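PDB 3NWC: SMC protein from Pyrococcus furiosus, which dimerises and binds DNA through the hinge domain seen here, part of an SMC ATPase that probably acts in chromosome condensation and partitioning. Local coordinates for the interface of chains A and B. Sequence-based numbering; all coordinates share one arbitrary frame. Chains: chain A/B, SMC protein.

The interface of chains A and B. Residues chain A 74-75, 78, 89-91; chain B 137, 163-165.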
loop_
_atom_site.group_PDB
_atom_site.type_symbol
_atom_site.label_atom_id
_atom_site.label_comp_id
_atom_site.label_asym_id
_atom_site.label_seq_id
_atom_site.Cartn_x
_atom_site.Cartn_y
_atom_site.Cartn_z
ATOM N N ALA A 74 -8.083 -4.750 17.779
ATOM C CA ALA A 74 -7.531 -5.234 16.510
ATOM C C ALA A 74 -7.365 -6.739 16.531
ATOM O O ALA A 74 -7.746 -7.421 15.589
ATOM C CB ALA A 74 -6.205 -4.564 16.200
ATOM N N GLU A 75 -6.791 -7.268 17.606
ATOM C CA GLU A 75 -6.578 -8.709 17.678
ATOM C C GLU A 75 -7.900 -9.478 17.723
ATOM O O GLU A 75 -8.012 -10.536 17.114
ATOM C CB GLU A 75 -5.633 -9.099 18.826
ATOM C CG GLU A 75 -4.220 -8.533 18.659
ATOM C CD GLU A 75 -3.172 -9.264 19.484
ATOM O OE1 GLU A 75 -2.219 -8.602 19.954
ATOM O OE2 GLU A 75 -3.289 -10.497 19.650
ATOM N N ILE A 78 -9.242 -9.417 14.158
ATOM C CA ILE A 78 -8.484 -10.336 13.312
ATOM C C ILE A 78 -8.896 -11.795 13.537
ATOM O O ILE A 78 -8.961 -12.579 12.597
ATOM C CB ILE A 78 -6.966 -10.151 13.497
ATOM C CG1 ILE A 78 -6.556 -8.770 12.972
ATOM C CG2 ILE A 78 -6.178 -11.264 12.807
ATOM C CD1 ILE A 78 -5.119 -8.381 13.258
ATOM N N LEU A 89 -7.761 -7.219 6.860
ATOM C CA LEU A 89 -7.860 -5.774 7.055
ATOM C C LEU A 89 -6.650 -5.258 7.809
ATOM O O LEU A 89 -5.983 -6.007 8.521
ATOM C CB LEU A 89 -9.115 -5.413 7.855
ATOM C CG LEU A 89 -10.473 -5.732 7.224
ATOM C CD1 LEU A 89 -11.600 -5.492 8.234
ATOM C CD2 LEU A 89 -10.714 -4.944 5.930
ATOM N N THR A 90 -6.383 -3.963 7.638
ATOM C CA THR A 90 -5.363 -3.242 8.371
ATOM C C THR A 90 -6.050 -2.379 9.414
ATOM O O THR A 90 -6.970 -1.611 9.094
ATOM C CB THR A 90 -4.540 -2.352 7.428
ATOM O OG1 THR A 90 -3.886 -3.183 6.464
ATOM C CG2 THR A 90 -3.481 -1.575 8.209
ATOM N N PHE A 91 -5.623 -2.529 10.666
ATOM C CA PHE A 91 -6.259 -1.822 11.777
ATOM C C PHE A 91 -5.360 -0.736 12.324
ATOM O O PHE A 91 -4.142 -0.931 12.421
ATOM C CB PHE A 91 -6.612 -2.820 12.874
ATOM C CG PHE A 91 -7.605 -3.862 12.430
ATOM C CD1 PHE A 91 -8.969 -3.613 12.502
ATOM C CD2 PHE A 91 -7.175 -5.080 11.919
ATOM C CE1 PHE A 91 -9.888 -4.569 12.082
ATOM C CE2 PHE A 91 -8.086 -6.039 11.496
ATOM C CZ PHE A 91 -9.448 -5.782 11.582
HETATM N N MSE B 137 2.021 -13.951 16.939
HETATM C CA MSE B 137 1.416 -12.685 17.348
HETATM C C MSE B 137 1.730 -12.375 18.813
HETATM O O MSE B 137 1.824 -11.213 19.207
HETATM C CB MSE B 137 -0.098 -12.695 17.122
HETATM C CG MSE B 137 -0.534 -13.093 15.714
HETATM SE SE MSE B 137 -2.448 -12.787 15.452
HETATM C CE MSE B 137 -2.384 -10.844 15.388
ATOM N N ILE B 163 -1.816 -2.637 12.185
ATOM C CA ILE B 163 -1.800 -4.093 12.286
ATOM C C ILE B 163 -2.656 -4.726 11.207
ATOM O O ILE B 163 -3.834 -4.406 11.084
ATOM C CB ILE B 163 -2.312 -4.553 13.656
ATOM C CG1 ILE B 163 -1.545 -3.825 14.764
ATOM C CG2 ILE B 163 -2.162 -6.061 13.799
ATOM C CD1 ILE B 163 -2.057 -4.097 16.157
ATOM N N THR B 164 -2.063 -5.630 10.426
ATOM C CA THR B 164 -2.776 -6.309 9.347
ATOM C C THR B 164 -2.827 -7.797 9.611
ATOM O O THR B 164 -1.811 -8.404 9.949
ATOM C CB THR B 164 -2.092 -6.120 7.983
ATOM O OG1 THR B 164 -2.016 -4.723 7.680
ATOM C CG2 THR B 164 -2.903 -6.834 6.890
ATOM N N GLY B 165 -4.014 -8.375 9.490
ATOM C CA GLY B 165 -4.178 -9.792 9.747
ATOM C C GLY B 165 -5.410 -10.347 9.071
ATOM O O GLY B 165 -6.272 -9.599 8.611
#
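A:Phe91 and B:Ile163 pair through their backbones at the firm end of an antiparallel sheet that runs from one SMC hinge domain into the other, a worked example of dimerisation by pairing of edge strands, repeated by the two-fold symmetry with the chains exchanged. Strand 89-93 of chain A lies against strand 163-165 of chain B. The amide N of A:Phe91 gives a hydrogen bond to B:Ile163 O (2.6 Å). B:Ile163 N returns one to A:Phe91 O (2.9 Å). Towards the other end of the pairing, at A:Leu89 and B:Gly165, it slackens: B:Gly165 N reaches A:Leu89 O at 3.2 Å, and the reciprocal bond is weak.

The two faces of this sheet differ. On one, A:Thr90 and B:Thr164 stand side by side and cross at a slant, hydroxyl OG1 to hydroxyl OG1 at 2.7 Å, with the donor undecided. Each OG1 stands anti to its own carbonyl carbon (chi1 -61° and -59°), which turns the two hydroxyls toward each other. On the other face, helix 71-83 of chain A packs over chain B. A:Ile78 crosses B:Ile163 at about a right angle; its CD1 meets CG2 of B:Ile163 at 3.8 Å, while its CG2 branch lies over the backbone of B:Gly165, where no side chain intervenes. An alanine in place of A:Ile78 would probably leave B:Ile163 CG2 and the B:Gly165 backbone without the contacts of the CD1 and CG2 branches, opening a gap between helix and sheet.

Contact is looser where B:Met137 meets helix 71-83, although 39 Å² of this selenomethionine is still buried. It comes from a loop and only loosely approaches A:Glu75, whose carboxylate OE2 lies 4.4 Å from the terminal methyl CE of B:Met137. That same methyl stops 4.3 Å from A:Ile78 CD1.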